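Local coordinates for pheromone response PrgU-like domain-containing protein (Enterococcus faecalis, PDB 2GMQ) that probably takes part in the enterococcal pheromone response as a plasmid-encoded PrgU-family protein, at the interface of chains A and B. Numbering follows the deposited sequence. Chains: chain A/B, Hypothetical protein EF0006.

Contact 1: the interface of chains A and B. Residues chain A 15-17, 65, 67; chain B 46, 49-50.
A:Ala17 offers its backbone N-H and carbonyl to the side-chain amide of B:Asn50, which grips the strand much as a neighbouring strand would. This is a helix-on-strand contact between two copies of this PrgU-family protein: the C-terminal end of helix 41-50 of chain B lies against strands 15-19 and 63-68 of chain A. A:Ala17 N gives its hydrogen to B:Asn50 OD1 at 2.8 Å in a nearly straight bond, in the carbonyl plane and on a lone pair. In return B:Asn50 ND2 donates to A:Ala17 O at 2.9 Å, with the acceptor lying almost in the plane of the amide. Paired in this way, the two bonds fix the rotation of the amide and satisfy both polar groups of A:Ala17. The methyl CB of A:Ala17 packs on B:Tyr49 CB at 3.8 Å. Farther along the tyrosine, A:Asn65 ND2 sits 3.6 Å above one face of the ring, towards its rim, with the amide plane turned 77° from the ring. On the same face, A:Ile67 CD1 lies above and just beyond the opposite, CD2-CE2 edge, 3.9 Å from B:Tyr49 CE2. CG of B:Tyr49 points away from its own carbonyl carbon (chi1 -77°), which carries the ring out to these two side chains. One helical turn back, the methylene CG of B:Glu46 rests against the A:Ala17 methyl, and its CB approaches A:Ile67 CG1.

Contact 2: the interface of chains A and B. Residues chain A 19, 21, 67-68; chain B 22, 42-43, 46.
A:Gln19 and B:Thr42 bury the most surface here, 61 and 60 Å², and the patch is built round them. It is a polar helix-on-strand interface in which the end of strand 15-19 of chain A meets the start of helix 41-50 and the 3-10 turn 20-22 of chain B. The A:Gln19 side chain crosses B:Thr42 obliquely, its CB 3.7 Å from the methyl CG2 of the threonine. That same methyl also meets A:Ile67 CG2, the two side chains sliding past each other in opposite directions. CG of A:Gln19 stands between its backbone N and carbonyl carbon (chi1 52°), and the chain runs extended from there, carrying the amide across to chain B. There NE2 of A:Gln19 donates to B:Asp22 OD1 at 2.9 Å, nearly straight; the oxygen lies in the amide plane, but the donor comes in on the syn side, 16° out of the carboxylate plane. At the other end of the residue, the backbone N of A:Gln19 donates to B:Glu46 OE1 at 2.8 Å, on the anti lone pair of that oxygen. B:Arg43 is the second shell: its NH1 forms a salt bridge with B:Asp22 OD2 at 2.8 Å, in the guanidinium plane, and its NE makes a weak, strongly bent hydrogen bond to B:Glu46 OE2, the charged groups forming a salt bridge. One guanidinium thus steadies both carboxylates that receive A:Gln19, and would probably favour their charged forms. A:Lys21, bent at chi3 (103°), passes B:Thr42 at an angle, its CE 4.2 Å from the threonine CB, and its side-chain amine NZ reaches B:Asp22 OD1 through two waters. Water 1 bonds A:Gln19 OE1 at 2.6 Å and also links A:Lys21 NZ to B:Asp22 OD1; water 2 bridges NZ of A:Lys21 to the same OD1, lying 2.8 Å from that oxygen.

Contact 1: the interface of chains A and B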
ATOM      1  N   GLU A  15     -14.080 -22.595 -10.911  1.00 34.01           N
ATOM      2  CA  GLU A  15     -13.110 -21.528 -11.107  1.00 33.42           C
ATOM      3  C   GLU A  15     -13.477 -20.404 -10.134  1.00 31.80           C
ATOM      4  O   GLU A  15     -14.706 -20.136  -9.907  1.00 31.97           O
ATOM      5  CB  GLU A  15     -13.171 -21.005 -12.546  1.00 35.32           C
ATOM      6  CG  GLU A  15     -12.083 -19.976 -12.788  1.00 35.56           C
ATOM      7  CD  GLU A  15     -11.915 -19.553 -14.250  1.00 41.67           C
ATOM      8  OE1 GLU A  15     -12.000 -20.449 -15.153  1.00 44.48           O
ATOM      9  OE2 GLU A  15     -11.618 -18.340 -14.494  1.00 35.09           O
ATOM     10  N   ILE A  16     -12.490 -19.886  -9.463  1.00 28.86           N
ATOM     11  CA  ILE A  16     -12.759 -18.744  -8.613  1.00 30.65           C
ATOM     12  C   ILE A  16     -11.717 -17.671  -8.936  1.00 31.32           C
ATOM     13  O   ILE A  16     -10.514 -18.019  -9.125  1.00 31.97           O
ATOM     14  CB  ILE A  16     -12.732 -19.114  -7.107  1.00 30.30           C
ATOM     15  CG1 ILE A  16     -13.015 -17.821  -6.301  1.00 32.11           C
ATOM     16  CG2 ILE A  16     -11.303 -19.526  -6.677  1.00 30.64           C
ATOM     17  CD1 ILE A  16     -13.362 -18.013  -4.790  1.00 32.75           C
ATOM     18  N   ALA A  17     -12.168 -16.402  -9.069  1.00 31.46           N
ATOM     19  CA  ALA A  17     -11.252 -15.315  -9.342  1.00 28.88           C
ATOM     20  C   ALA A  17     -10.816 -14.764  -7.960  1.00 30.30           C
ATOM     21  O   ALA A  17     -11.674 -14.598  -7.060  1.00 30.11           O
ATOM     22  CB  ALA A  17     -11.924 -14.221 -10.139  1.00 30.26           C
ATOM     23  N   ASN A  65      -8.506 -17.700 -11.042  1.00 27.87           N
ATOM     24  CA  ASN A  65      -8.344 -16.610 -12.027  1.00 29.76           C
ATOM     25  C   ASN A  65      -7.737 -15.395 -11.296  1.00 29.56           C
ATOM     26  O   ASN A  65      -8.461 -14.669 -10.567  1.00 29.35           O
ATOM     27  CB  ASN A  65      -9.688 -16.318 -12.650  1.00 29.84           C
ATOM     28  CG  ASN A  65      -9.626 -15.372 -13.815  1.00 33.53           C
ATOM     29  OD1 ASN A  65      -8.549 -15.088 -14.367  1.00 39.32           O
ATOM     30  ND2 ASN A  65     -10.806 -14.886 -14.245  1.00 36.24           N
ATOM     31  N   ILE A  67      -6.481 -11.826 -10.642  1.00 29.68           N
ATOM     32  CA  ILE A  67      -6.876 -10.515 -11.190  1.00 31.94           C
ATOM     33  C   ILE A  67      -5.956  -9.396 -10.707  1.00 30.95           C
ATOM     34  O   ILE A  67      -5.736  -9.257  -9.471  1.00 30.66           O
ATOM     35  CB  ILE A  67      -8.361 -10.112 -10.611  1.00 31.95           C
ATOM     36  CG1 ILE A  67      -9.422 -11.231 -10.792  1.00 35.18           C
ATOM     37  CG2 ILE A  67      -8.790  -8.773 -11.255  1.00 34.34           C
ATOM     38  CD1 ILE A  67      -9.390 -11.662 -12.367  1.00 32.02           C
TER
ATOM     39  N   GLU B  46     -13.025  -8.772  -9.944  1.00 22.82           N
ATOM     40  CA  GLU B  46     -13.117 -10.071  -9.304  1.00 22.67           C
ATOM     41  C   GLU B  46     -14.573 -10.471  -9.034  1.00 22.74           C
ATOM     42  O   GLU B  46     -14.906 -11.601  -9.353  1.00 22.92           O
ATOM     43  CB  GLU B  46     -12.287 -10.040  -7.992  1.00 21.27           C
ATOM     44  CG  GLU B  46     -12.014 -11.400  -7.429  1.00 21.63           C
ATOM     45  CD  GLU B  46     -11.972 -11.304  -5.901  1.00 23.89           C
ATOM     46  OE1 GLU B  46     -10.829 -11.280  -5.411  1.00 24.85           O
ATOM     47  OE2 GLU B  46     -13.069 -11.271  -5.264  1.00 24.44           O
ATOM     48  N   TYR B  49     -16.367 -11.621 -12.181  1.00 23.08           N
ATOM     49  CA  TYR B  49     -16.055 -12.965 -12.658  1.00 24.41           C
ATOM     50  C   TYR B  49     -16.773 -13.990 -11.773  1.00 23.72           C
ATOM     51  O   TYR B  49     -17.257 -14.998 -12.341  1.00 22.98           O
ATOM     52  CB  TYR B  49     -14.566 -13.278 -12.686  1.00 22.04           C
ATOM     53  CG  TYR B  49     -13.828 -12.667 -13.844  1.00 21.32           C
ATOM     54  CD1 TYR B  49     -13.929 -13.234 -15.105  1.00 24.08           C
ATOM     55  CD2 TYR B  49     -13.071 -11.511 -13.707  1.00 20.34           C
ATOM     56  CE1 TYR B  49     -13.219 -12.684 -16.179  1.00 30.89           C
ATOM     57  CE2 TYR B  49     -12.361 -10.952 -14.776  1.00 23.95           C
ATOM     58  CZ  TYR B  49     -12.469 -11.538 -16.012  1.00 25.36           C
ATOM     59  OH  TYR B  49     -11.794 -11.083 -17.132  1.00 24.47           O
ATOM     60  N   ASN B  50     -16.846 -13.722 -10.455  1.00 24.22           N
ATOM     61  CA  ASN B  50     -17.419 -14.659  -9.510  1.00 22.57           C
ATOM     62  C   ASN B  50     -18.937 -14.520  -9.365  1.00 23.67           C
ATOM     63  O   ASN B  50     -19.542 -15.360  -8.694  1.00 25.42           O
ATOM     64  CB  ASN B  50     -16.773 -14.574  -8.106  1.00 21.80           C
ATOM     65  CG  ASN B  50     -15.296 -14.987  -8.104  1.00 22.98           C
ATOM     66  OD1 ASN B  50     -14.876 -15.869  -8.884  1.00 23.20           O
ATOM     67  ND2 ASN B  50     -14.515 -14.387  -7.187  1.00 21.54           N
TER

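Contact 2: the interface of chains A and B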
ATOM      1  N   GLN A  19      -8.304 -11.461  -6.594  1.00 28.92           N
ATOM      2  CA  GLN A  19      -7.373 -10.366  -6.873  1.00 29.53           C
ATOM      3  C   GLN A  19      -6.007 -10.665  -6.288  1.00 29.26           C
ATOM      4  O   GLN A  19      -5.849 -11.167  -5.199  1.00 28.92           O
ATOM      5  CB  GLN A  19      -7.886  -8.986  -6.433  1.00 28.89           C
ATOM      6  CG  GLN A  19      -8.350  -8.936  -5.004  1.00 31.21           C
ATOM      7  CD  GLN A  19      -8.929  -7.580  -4.609  1.00 30.19           C
ATOM      8  OE1 GLN A  19      -8.958  -6.616  -5.406  1.00 30.63           O
ATOM      9  NE2 GLN A  19      -9.216  -7.444  -3.304  1.00 31.27           N
ATOM     10  N   LYS A  21      -3.727  -8.919  -5.072  1.00 28.44           N
ATOM     11  CA  LYS A  21      -3.309  -8.238  -3.866  1.00 28.82           C
ATOM     12  C   LYS A  21      -3.731  -8.962  -2.599  1.00 29.09           C
ATOM     13  O   LYS A  21      -3.293  -8.585  -1.509  1.00 29.29           O
ATOM     14  CB  LYS A  21      -3.823  -6.784  -3.847  1.00 28.09           C
ATOM     15  CG  LYS A  21      -5.318  -6.577  -3.928  1.00 28.37           C
ATOM     16  CD  LYS A  21      -5.794  -5.178  -3.653  1.00 33.20           C
ATOM     17  CE  LYS A  21      -6.177  -4.413  -4.904  1.00 34.56           C
ATOM     18  NZ  LYS A  21      -6.681  -2.970  -4.635  1.00 30.33           N
ATOM     19  N   ILE A  67      -6.481 -11.826 -10.642  1.00 29.68           N
ATOM     20  CA  ILE A  67      -6.876 -10.515 -11.190  1.00 31.94           C
ATOM     21  C   ILE A  67      -5.956  -9.396 -10.707  1.00 30.95           C
ATOM     22  O   ILE A  67      -5.736  -9.257  -9.471  1.00 30.66           O
ATOM     23  CB  ILE A  67      -8.361 -10.112 -10.611  1.00 31.95           C
ATOM     24  CG1 ILE A  67      -9.422 -11.231 -10.792  1.00 35.18           C
ATOM     25  CG2 ILE A  67      -8.790  -8.773 -11.255  1.00 34.34           C
ATOM     26  CD1 ILE A  67      -9.390 -11.662 -12.367  1.00 32.02           C
ATOM     27  N   LYS A  68      -5.512  -8.503 -11.611  1.00 30.53           N
ATOM     28  CA  LYS A  68      -4.653  -7.384 -11.203  1.00 31.83           C
ATOM     29  C   LYS A  68      -4.444  -6.444 -12.354  1.00 31.90           C
ATOM     30  O   LYS A  68      -4.219  -6.902 -13.497  1.00 30.86           O
ATOM     31  CB  LYS A  68      -3.311  -7.880 -10.748  1.00 29.83           C
ATOM     32  CG  LYS A  68      -2.312  -6.767 -10.486  1.00 34.00           C
ATOM     33  CD  LYS A  68      -1.144  -7.345  -9.797  1.00 35.04           C
ATOM     34  CE  LYS A  68      -0.148  -6.167  -9.522  1.00 40.31           C
ATOM     35  NZ  LYS A  68       0.953  -6.682  -8.716  1.00 45.45           N
TER
ATOM     36  N   ASP B  22     -10.955  -2.744   0.189  1.00 27.80           N
ATOM     37  CA  ASP B  22     -11.611  -2.815  -1.141  1.00 26.63           C
ATOM     38  C   ASP B  22     -12.695  -1.763  -1.374  1.00 27.24           C
ATOM     39  O   ASP B  22     -13.375  -1.837  -2.428  1.00 27.38           O
ATOM     40  CB  ASP B  22     -12.191  -4.215  -1.358  1.00 26.31           C
ATOM     41  CG  ASP B  22     -11.140  -5.229  -1.742  1.00 23.20           C
ATOM     42  OD1 ASP B  22     -10.040  -4.843  -2.212  1.00 22.47           O
ATOM     43  OD2 ASP B  22     -11.408  -6.439  -1.570  1.00 25.72           O
ATOM     44  N   THR B  42     -10.442  -3.171  -8.918  1.00 27.87           N
ATOM     45  CA  THR B  42      -9.895  -4.563  -9.009  1.00 27.62           C
ATOM     46  C   THR B  42     -10.856  -5.576  -8.363  1.00 26.24           C
ATOM     47  O   THR B  42     -11.227  -6.578  -8.968  1.00 24.08           O
ATOM     48  CB  THR B  42      -8.522  -4.647  -8.330  1.00 29.04           C
ATOM     49  OG1 THR B  42      -7.661  -3.696  -9.015  1.00 30.10           O
ATOM     50  CG2 THR B  42      -7.907  -6.042  -8.635  1.00 24.29           C
ATOM     51  N   ARG B  43     -11.294  -5.238  -7.180  1.00 25.20           N
ATOM     52  CA  ARG B  43     -12.264  -6.084  -6.443  1.00 22.25           C
ATOM     53  C   ARG B  43     -13.561  -6.177  -7.294  1.00 23.02           C
ATOM     54  O   ARG B  43     -14.169  -7.234  -7.361  1.00 22.29           O
ATOM     55  CB  ARG B  43     -12.562  -5.577  -5.027  1.00 23.82           C
ATOM     56  CG  ARG B  43     -13.531  -6.638  -4.250  1.00 22.73           C
ATOM     57  CD  ARG B  43     -12.861  -8.041  -4.188  1.00 24.14           C
ATOM     58  NE  ARG B  43     -13.768  -9.026  -3.577  1.00 23.85           N
ATOM     59  CZ  ARG B  43     -14.010  -9.151  -2.249  1.00 26.68           C
ATOM     60  NH1 ARG B  43     -13.459  -8.318  -1.393  1.00 23.50           N
ATOM     61  NH2 ARG B  43     -14.896 -10.054  -1.815  1.00 24.95           N
ATOM     62  N   GLU B  46     -13.025  -8.772  -9.944  1.00 22.82           N
ATOM     63  CA  GLU B  46     -13.117 -10.071  -9.304  1.00 22.67           C
ATOM     64  C   GLU B  46     -14.573 -10.471  -9.034  1.00 22.74           C
ATOM     65  O   GLU B  46     -14.906 -11.601  -9.353  1.00 22.92           O
ATOM     66  CB  GLU B  46     -12.287 -10.040  -7.992  1.00 21.27           C
ATOM     67  CG  GLU B  46     -12.014 -11.400  -7.429  1.00 21.63           C
ATOM     68  CD  GLU B  46     -11.972 -11.304  -5.901  1.00 23.89           C
ATOM     69  OE1 GLU B  46     -10.829 -11.280  -5.411  1.00 24.85           O
ATOM     70  OE2 GLU B  46     -13.069 -11.271  -5.264  1.00 24.44           O
TER
HETATM   71  O   HOH W   1      -9.527  -4.098  -5.018  1.00 28.19           O
HETATM   72  O   HOH W   2      -7.641  -3.366  -1.896  1.00 44.87           O

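Contact 1 and contact 2 are neighbouring parts of one surface, the centres of their C-alpha atoms about 9 Å apart. Both set helix 41-50 of chain B against strands 15-19 and 63-68 of chain A, and they share A:Ile67 and B:Glu46. Contact 1 takes the later part of the helix, whereas contact 2 takes its beginning and adds the 3-10 turns 20-22 of both chains. Two-fold symmetry repeats each contact with the chains exchanged, so every copy supplies both helix and strands. Such reciprocal pairing fits a dimer within the deposited tetramer, although the structure alone does not show the state in solution.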